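Local structure of dihydroorotase (Saccharomyces cerevisiae S288C, 6L0A) at residues L216-W221 with A233-D238; I326-E331 with S356-W361; I334-S339 with F349-K354. The protein catalyses the zinc-dependent, reversible cyclisation of N-carbamoyl-L-aspartate to dihydroorotate, the third step of de novo pyrimidine biosynthesis. One frame throughout, in Å; residues are numbered along the deposited sequence.

Contact 1 (L216-W221 with A233-D238)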
# COMPACT_ATOMS: atom_id res chain seq x y z
N LEU C 216 9.46 -4.72 -7.70
CA LEU C 216 8.52 -3.84 -7.01
C LEU C 216 8.99 -3.45 -5.63
O LEU C 216 9.72 -4.19 -4.95
CB LEU C 216 7.15 -4.52 -6.87
CG LEU C 216 6.33 -4.86 -8.11
CD1 LEU C 216 5.06 -5.59 -7.69
CD2 LEU C 216 5.98 -3.61 -8.90
N THR C 217 8.52 -2.29 -5.20
CA THR C 217 8.64 -1.84 -3.82
C THR C 217 7.28 -1.29 -3.42
O THR C 217 6.38 -1.18 -4.25
CB THR C 217 9.74 -0.79 -3.71
OG1 THR C 217 10.21 -0.74 -2.36
CG2 THR C 217 9.21 0.54 -4.11
N ILE C 218 7.11 -0.93 -2.14
CA ILE C 218 5.82 -0.42 -1.68
C ILE C 218 5.35 0.77 -2.51
O ILE C 218 4.14 0.95 -2.73
CB ILE C 218 5.90 -0.06 -0.18
CG1 ILE C 218 4.54 0.40 0.35
CG2 ILE C 218 7.02 0.97 0.09
CD1 ILE C 218 4.48 0.51 1.86
N ASP C 219 6.27 1.60 -3.00
CA ASP C 219 5.87 2.75 -3.81
C ASP C 219 5.11 2.34 -5.05
O ASP C 219 4.29 3.11 -5.56
CB ASP C 219 7.09 3.57 -4.24
CG ASP C 219 7.58 4.47 -3.15
OD1 ASP C 219 7.41 4.13 -1.97
OD2 ASP C 219 8.17 5.52 -3.48
N ASP C 220 5.38 1.15 -5.57
CA ASP C 220 4.76 0.74 -6.83
C ASP C 220 3.36 0.19 -6.67
O ASP C 220 2.62 0.16 -7.66
CB ASP C 220 5.63 -0.31 -7.52
CG ASP C 220 7.02 0.20 -7.82
OD1 ASP C 220 7.12 1.28 -8.45
OD2 ASP C 220 8.00 -0.45 -7.44
N TRP C 221 2.94 -0.25 -5.48
CA TRP C 221 1.58 -0.72 -5.32
C TRP C 221 0.70 0.18 -4.47
O TRP C 221 -0.52 -0.02 -4.46
CB TRP C 221 1.53 -2.17 -4.77
CG TRP C 221 2.13 -2.38 -3.40
CD1 TRP C 221 3.39 -2.84 -3.13
CD2 TRP C 221 1.49 -2.20 -2.13
NE1 TRP C 221 3.58 -2.92 -1.77
CE2 TRP C 221 2.43 -2.55 -1.13
CE3 TRP C 221 0.20 -1.79 -1.74
CZ2 TRP C 221 2.13 -2.47 0.23
CZ3 TRP C 221 -0.09 -1.72 -0.39
CH2 TRP C 221 0.87 -2.06 0.58
N ALA C 233 5.11 -6.15 -1.59
CA ALA C 233 6.46 -5.66 -1.84
C ALA C 233 6.81 -4.59 -0.80
O ALA C 233 5.97 -3.76 -0.44
CB ALA C 233 6.56 -5.08 -3.26
N LYS C 234 8.03 -4.64 -0.30
CA LYS C 234 8.40 -3.90 0.91
C LYS C 234 9.39 -2.79 0.55
O LYS C 234 9.13 -2.07 -0.43
CB LYS C 234 8.89 -4.88 1.97
CG LYS C 234 7.75 -5.80 2.42
CD LYS C 234 8.21 -6.91 3.33
CE LYS C 234 7.01 -7.68 3.88
NZ LYS C 234 6.22 -8.49 2.88
N LEU C 235 10.47 -2.61 1.27
CA LEU C 235 11.26 -1.40 1.13
C LEU C 235 12.41 -1.62 0.15
O LEU C 235 12.74 -2.76 -0.21
CB LEU C 235 11.80 -0.98 2.49
CG LEU C 235 10.71 -0.83 3.55
CD1 LEU C 235 11.30 -0.32 4.86
CD2 LEU C 235 9.62 0.10 3.05
N PRO C 236 13.04 -0.54 -0.34
CA PRO C 236 14.21 -0.73 -1.21
C PRO C 236 15.29 -1.63 -0.63
O PRO C 236 15.92 -2.38 -1.38
CB PRO C 236 14.71 0.71 -1.42
CG PRO C 236 13.47 1.54 -1.31
CD PRO C 236 12.67 0.89 -0.22
N ASN C 237 15.53 -1.58 0.69
CA ASN C 237 16.53 -2.45 1.29
C ASN C 237 16.14 -3.92 1.18
O ASN C 237 17.00 -4.80 1.03
CB ASN C 237 16.74 -2.08 2.76
CG ASN C 237 17.67 -3.04 3.51
OD1 ASN C 237 18.89 -3.03 3.31
ND2 ASN C 237 17.10 -3.87 4.38
N ASP C 238 14.84 -4.21 1.26
CA ASP C 238 14.37 -5.58 1.05
C ASP C 238 14.56 -6.00 -0.40
O ASP C 238 15.12 -7.07 -0.68
CB ASP C 238 12.91 -5.69 1.46
CG ASP C 238 12.70 -5.32 2.90
OD1 ASP C 238 13.33 -5.98 3.75
OD2 ASP C 238 11.91 -4.38 3.18

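Contact 2 (I326-E331 with S356-W361)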
# COMPACT_ATOMS: atom_id res chain seq x y z
N ILE C 326 14.89 -21.67 -24.90
CA ILE C 326 16.00 -20.89 -25.44
C ILE C 326 15.68 -19.41 -25.25
O ILE C 326 14.71 -18.90 -25.82
CB ILE C 326 16.27 -21.20 -26.91
CG1 ILE C 326 16.44 -22.72 -27.12
CG2 ILE C 326 17.50 -20.44 -27.40
CD1 ILE C 326 17.62 -23.31 -26.38
N LEU C 327 16.48 -18.73 -24.44
CA LEU C 327 16.34 -17.29 -24.29
C LEU C 327 17.15 -16.61 -25.39
O LEU C 327 18.34 -16.90 -25.56
CB LEU C 327 16.84 -16.85 -22.92
CG LEU C 327 16.43 -15.47 -22.42
CD1 LEU C 327 15.04 -15.52 -21.80
CD2 LEU C 327 17.45 -15.00 -21.42
N PHE C 328 16.51 -15.71 -26.15
CA PHE C 328 17.23 -15.01 -27.20
C PHE C 328 16.95 -13.51 -27.14
O PHE C 328 15.83 -13.09 -26.83
CB PHE C 328 16.91 -15.57 -28.60
CG PHE C 328 15.47 -15.44 -29.01
CD1 PHE C 328 14.49 -16.27 -28.47
CD2 PHE C 328 15.10 -14.53 -29.98
CE1 PHE C 328 13.17 -16.16 -28.87
CE2 PHE C 328 13.78 -14.41 -30.38
CZ PHE C 328 12.82 -15.23 -29.82
N LYS C 329 17.99 -12.72 -27.46
CA LYS C 329 18.04 -11.28 -27.19
C LYS C 329 17.27 -10.51 -28.26
O LYS C 329 17.83 -9.76 -29.07
CB LYS C 329 19.50 -10.84 -27.10
CG LYS C 329 19.74 -9.38 -26.70
CD LYS C 329 19.46 -9.12 -25.23
CE LYS C 329 19.92 -7.72 -24.82
NZ LYS C 329 21.37 -7.66 -24.49
N LYS C 330 15.96 -10.71 -28.27
CA LYS C 330 15.04 -9.95 -29.12
C LYS C 330 14.16 -9.10 -28.21
O LYS C 330 13.33 -9.63 -27.47
CB LYS C 330 14.20 -10.88 -29.99
CG LYS C 330 12.98 -10.19 -30.62
CD LYS C 330 13.33 -9.46 -31.91
CE LYS C 330 12.26 -8.43 -32.28
NZ LYS C 330 12.67 -7.03 -31.93
N GLU C 331 14.36 -7.79 -28.28
CA GLU C 331 13.56 -6.85 -27.49
C GLU C 331 12.08 -6.97 -27.84
O GLU C 331 11.71 -7.20 -28.99
CB GLU C 331 14.07 -5.43 -27.75
CG GLU C 331 13.38 -4.32 -27.01
CD GLU C 331 13.90 -2.96 -27.44
OE1 GLU C 331 14.92 -2.52 -26.87
OE2 GLU C 331 13.30 -2.35 -28.35
N SER C 356 14.33 -6.95 -22.69
CA SER C 356 15.47 -7.13 -23.60
C SER C 356 15.51 -8.52 -24.23
O SER C 356 16.18 -8.70 -25.25
CB SER C 356 16.78 -6.88 -22.86
OG SER C 356 17.01 -5.49 -22.65
N TRP C 357 14.82 -9.50 -23.65
CA TRP C 357 14.91 -10.89 -24.08
C TRP C 357 13.55 -11.45 -24.46
O TRP C 357 12.50 -10.97 -24.01
CB TRP C 357 15.52 -11.76 -22.99
CG TRP C 357 16.88 -11.36 -22.60
CD1 TRP C 357 17.23 -10.40 -21.71
CD2 TRP C 357 18.10 -11.91 -23.10
NE1 TRP C 357 18.60 -10.32 -21.61
CE2 TRP C 357 19.16 -11.24 -22.45
CE3 TRP C 357 18.41 -12.91 -24.03
CZ2 TRP C 357 20.50 -11.53 -22.71
CZ3 TRP C 357 19.74 -13.20 -24.28
CH2 TRP C 357 20.77 -12.52 -23.62
N SER C 358 13.58 -12.49 -25.28
CA SER C 358 12.41 -13.27 -25.66
C SER C 358 12.73 -14.74 -25.42
O SER C 358 13.88 -15.10 -25.16
CB SER C 358 12.02 -13.02 -27.13
OG SER C 358 11.97 -11.63 -27.42
N VAL C 359 11.72 -15.60 -25.50
CA VAL C 359 11.92 -17.02 -25.23
C VAL C 359 11.22 -17.84 -26.30
O VAL C 359 10.11 -17.50 -26.75
CB VAL C 359 11.43 -17.41 -23.81
CG1 VAL C 359 9.92 -17.27 -23.68
CG2 VAL C 359 11.88 -18.83 -23.45
N ARG C 360 11.88 -18.91 -26.73
CA ARG C 360 11.34 -19.89 -27.67
C ARG C 360 11.78 -21.28 -27.21
O ARG C 360 12.57 -21.42 -26.27
CB ARG C 360 11.81 -19.61 -29.10
CG ARG C 360 13.30 -19.83 -29.30
CD ARG C 360 13.66 -19.90 -30.79
NE ARG C 360 14.97 -20.51 -30.99
CZ ARG C 360 16.11 -19.82 -31.07
NH1 ARG C 360 16.09 -18.50 -30.97
NH2 ARG C 360 17.26 -20.45 -31.25
N TRP C 361 11.28 -22.30 -27.90
CA TRP C 361 11.49 -23.69 -27.52
C TRP C 361 12.23 -24.45 -28.61
O TRP C 361 11.95 -24.28 -29.80
CB TRP C 361 10.16 -24.38 -27.24
CG TRP C 361 9.49 -23.83 -26.03
CD1 TRP C 361 8.55 -22.84 -25.99
CD2 TRP C 361 9.72 -24.22 -24.68
NE1 TRP C 361 8.19 -22.59 -24.69
CE2 TRP C 361 8.89 -23.43 -23.86
CE3 TRP C 361 10.56 -25.17 -24.08
CZ2 TRP C 361 8.86 -23.56 -22.48
CZ3 TRP C 361 10.53 -25.30 -22.70
CH2 TRP C 361 9.69 -24.49 -21.91

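Contact 3 (I334-S339 with F349-K354)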
# COMPACT_ATOMS: atom_id res chain seq x y z
N ILE C 334 5.73 -5.59 -23.61
CA ILE C 334 4.63 -6.26 -22.91
C ILE C 334 3.32 -5.58 -23.28
O ILE C 334 3.23 -4.35 -23.23
CB ILE C 334 4.86 -6.21 -21.39
CG1 ILE C 334 6.18 -6.89 -21.03
CG2 ILE C 334 3.70 -6.86 -20.65
CD1 ILE C 334 6.74 -6.46 -19.69
N PRO C 335 2.29 -6.33 -23.65
CA PRO C 335 1.00 -5.72 -24.00
C PRO C 335 0.36 -5.05 -22.80
O PRO C 335 0.75 -5.25 -21.64
CB PRO C 335 0.16 -6.89 -24.49
CG PRO C 335 0.81 -8.11 -23.91
CD PRO C 335 2.27 -7.79 -23.85
N GLN C 336 -0.69 -4.26 -23.09
CA GLN C 336 -1.45 -3.60 -22.03
C GLN C 336 -2.41 -4.55 -21.33
O GLN C 336 -2.67 -4.39 -20.13
CB GLN C 336 -2.24 -2.41 -22.61
CG GLN C 336 -1.37 -1.29 -23.15
CD GLN C 336 -0.56 -0.60 -22.07
OE1 GLN C 336 -0.94 -0.60 -20.90
NE2 GLN C 336 0.55 0.01 -22.46
N VAL C 337 -2.94 -5.53 -22.06
CA VAL C 337 -3.94 -6.45 -21.55
C VAL C 337 -3.63 -7.85 -22.09
O VAL C 337 -3.06 -7.99 -23.18
CB VAL C 337 -5.37 -6.01 -21.94
CG1 VAL C 337 -6.42 -6.92 -21.33
CG2 VAL C 337 -5.63 -4.57 -21.51
N ILE C 338 -3.97 -8.87 -21.31
CA ILE C 338 -3.99 -10.26 -21.75
C ILE C 338 -5.44 -10.72 -21.68
O ILE C 338 -6.06 -10.67 -20.61
CB ILE C 338 -3.08 -11.16 -20.89
CG1 ILE C 338 -1.70 -10.54 -20.72
CG2 ILE C 338 -2.97 -12.55 -21.50
CD1 ILE C 338 -0.80 -10.67 -21.93
N SER C 339 -5.99 -11.16 -22.82
CA SER C 339 -7.41 -11.44 -22.91
C SER C 339 -7.65 -12.74 -23.66
O SER C 339 -6.85 -13.14 -24.51
CB SER C 339 -8.15 -10.29 -23.61
OG SER C 339 -9.55 -10.52 -23.60
N PHE C 349 1.96 -8.09 -15.49
CA PHE C 349 3.03 -7.38 -14.81
C PHE C 349 3.82 -6.53 -15.80
O PHE C 349 4.18 -6.99 -16.89
CB PHE C 349 3.95 -8.39 -14.12
CG PHE C 349 5.07 -7.78 -13.36
CD1 PHE C 349 4.83 -6.82 -12.39
CD2 PHE C 349 6.38 -8.17 -13.61
CE1 PHE C 349 5.87 -6.26 -11.69
CE2 PHE C 349 7.42 -7.62 -12.91
CZ PHE C 349 7.17 -6.67 -11.95
N LYS C 350 4.08 -5.27 -15.43
CA LYS C 350 4.93 -4.35 -16.20
C LYS C 350 4.34 -4.08 -17.58
O LYS C 350 5.08 -3.86 -18.55
CB LYS C 350 6.36 -4.87 -16.33
CG LYS C 350 7.22 -4.62 -15.09
CD LYS C 350 8.57 -5.30 -15.19
CE LYS C 350 9.35 -4.83 -16.42
NZ LYS C 350 9.90 -3.46 -16.24
N ALA C 351 3.01 -4.08 -17.66
CA ALA C 351 2.31 -3.83 -18.91
C ALA C 351 2.83 -2.58 -19.60
O ALA C 351 3.00 -1.53 -18.97
CB ALA C 351 0.81 -3.71 -18.65
N GLY C 352 3.14 -2.71 -20.90
CA GLY C 352 3.64 -1.62 -21.69
C GLY C 352 5.14 -1.44 -21.68
O GLY C 352 5.66 -0.66 -22.49
N ASP C 353 5.86 -2.15 -20.81
CA ASP C 353 7.30 -1.94 -20.69
C ASP C 353 8.05 -2.74 -21.75
O ASP C 353 7.51 -3.60 -22.44
CB ASP C 353 7.79 -2.36 -19.31
CG ASP C 353 7.36 -1.40 -18.22
OD1 ASP C 353 6.74 -0.36 -18.55
OD2 ASP C 353 7.66 -1.68 -17.04
N LYS C 354 9.35 -2.43 -21.86
CA LYS C 354 10.27 -3.15 -22.73
C LYS C 354 10.96 -4.27 -21.96
O LYS C 354 11.30 -4.11 -20.78
CB LYS C 354 11.33 -2.21 -23.30
CG LYS C 354 10.95 -1.47 -24.55
CD LYS C 354 12.13 -0.63 -25.03
CE LYS C 354 11.71 0.82 -25.25
NZ LYS C 354 11.50 1.53 -23.96

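Contact 1 (L216-W221 with A233-D238)
Trp221 holds CG between its backbone N and carbonyl carbon (chi1 61°), while Thr217 sets OG1 anti to its backbone N (chi1 -157°), and the two side chains bond to consecutive carbonyls, those of Ala233 and Lys234. Trp221 NE1 donates to Ala233 O at 2.9 Å; the N-H...O angle of 179° and an oxygen in the ring plane mark a straight bond. Lys234 O is gripped twice: Thr217 OG1 donates at 2.6 Å, tilted from the carbonyl plane, and Ile218 N at 2.9 Å, within it. Ala233 CB touches Leu216 CB at 3.7 Å and Trp221 CD1 at 3.9 Å. The Ile218 and Leu235 side chains lie side by side, with Ile218 CG2 4.0 Å from Leu235 CD2. The Trp221 ring also meets Trp221 of the second subunit. A leucine in place of Trp221 would probably leave Ala233 O without its indole donor and the second subunit's Trp221 without its partner ring. The Lys234 side chain starts away from 216-221, bonds through NZ to Thr182, and is about 10 Å from a bound zinc ion. Three donors on two adjacent carbonyls satisfy buried polar atoms and fix the backbone entering helix 236-246.

Contact 2 (I326-E331 with S356-W361)
The Trp357 indole lies between two aliphatic groups: Lys329 CD sits over the centre of its six-membered ring, 3.6 Å from the centroid, and Leu327 CD2 touches CE3 at 3.5 Å from the other side, near the rim. Phe328 has Ser358 CB over one face, 3.9 Å from the ring centroid, and Arg360 NH1 over the other, 3.7 Å from CG; Val359 C is at its edge. The guanidinium plane is turned 50° from this ring and Arg360 CZ lies 5.2 Å from the Phe328 centroid, so any cation-pi attraction is weak. Ile326 CG2 covers one guanidinium face, 3.9 Å from Arg360 NH2. The charged ends have outside partners: Arg360 NH2 forms salt bridges with Glu4 and Glu362, and Lys329 NZ with Glu292. Backbone pairing is antiparallel: hydrogen-bonded pairs Ile326-Arg360 and Phe328-Ser358 flank the non-hydrogen-bonded pair Leu327-Val359. Where the pairing ends, Phe328 O accepts from both Ser358 N, at 2.8 Å, and Lys330 N, the latter across an inverse gamma turn centred on Lys329. Strands 324-328 and 354-362 are the inner pair of a small four-strand antiparallel sheet in which N-terminal strand 4-8 joins the C-terminal strands.

Contact 3 (I334-S339 with F349-K354)
Ile334 lays its side chain across Lys350, with CD1 3.3 Å from Lys350 O and 3.7 Å from Lys350 CB. Its CG1 is anti to the carbonyl carbon (chi1 -59°), which directs that branch to the Lys350 and Asp353 carbonyls, while CG2 approaches Ala351 CA and Phe349 O. The Ile334 backbone uses both its polar atoms on the same loop. Ile334 N donates to Asp353 O at 2.9 Å, nearly in line with the carbonyl bond. Ile334 O receives Gly352 N, also at 2.9 Å, but this second bond is bent, with an N-H...O angle of 135° and the donor well above the carbonyl plane. The loop that receives Ile334 is a type II beta turn from Lys350 to Asp353, closed by Asp353 N donating to Lys350 O at 2.9 Å. Gly352 occupies its third position with phi 88°, where a side chain would collide with the carbonyl oxygen of Ala351; a beta carbon would also run into Gln336 NE2, which sits 3.6 Å from Gly352 CA. Ala351, at the second position, turns CB to Pro335 O at 3.4 Å and more loosely to Gln336 O. The ends of the turn are tied by a salt bridge, Lys350 NZ to Asp353 OD2 at 3.0 Å, the ammonium meeting OD2 on the anti side, somewhat out of the carboxylate plane. Lys350 CG rests over the centre of the neighbouring Phe349 ring. Phe349 starts away from 334-339; its ring packs edge-to-face with Tyr286 and touches Phe215, and its carbonyl oxygen is hydrogen-bonded to the Tyr286 hydroxyl. From Gln336 the chain runs on into strand 338-339, which pairs with strand 345-346 in a two-strand antiparallel sheet.

In the fold
Along the chain, contact 1 closes before contact 2 opens, and contact 3 is nested in the loop that contact 2 closes. The centres of contacts 2 and 3 are about 16 Å apart. The loop of contact 3 leads at Lys354 into strand 354-362, which carries contact 2, and Glu331 CD packs on Lys354 CD at 3.8 Å. Contact 1 lies about 20 Å, centre to centre, from contact 3 and about 28 Å from contact 2. It reaches contact 3 through Leu216 CD2, 3.9 Å from Phe349 CE1, but does not touch contact 2. Phe349 thus packs the C-terminal loop against segment 216-221, whose partner 233-238 lies near the zinc site; contact 1 also faces the second subunit.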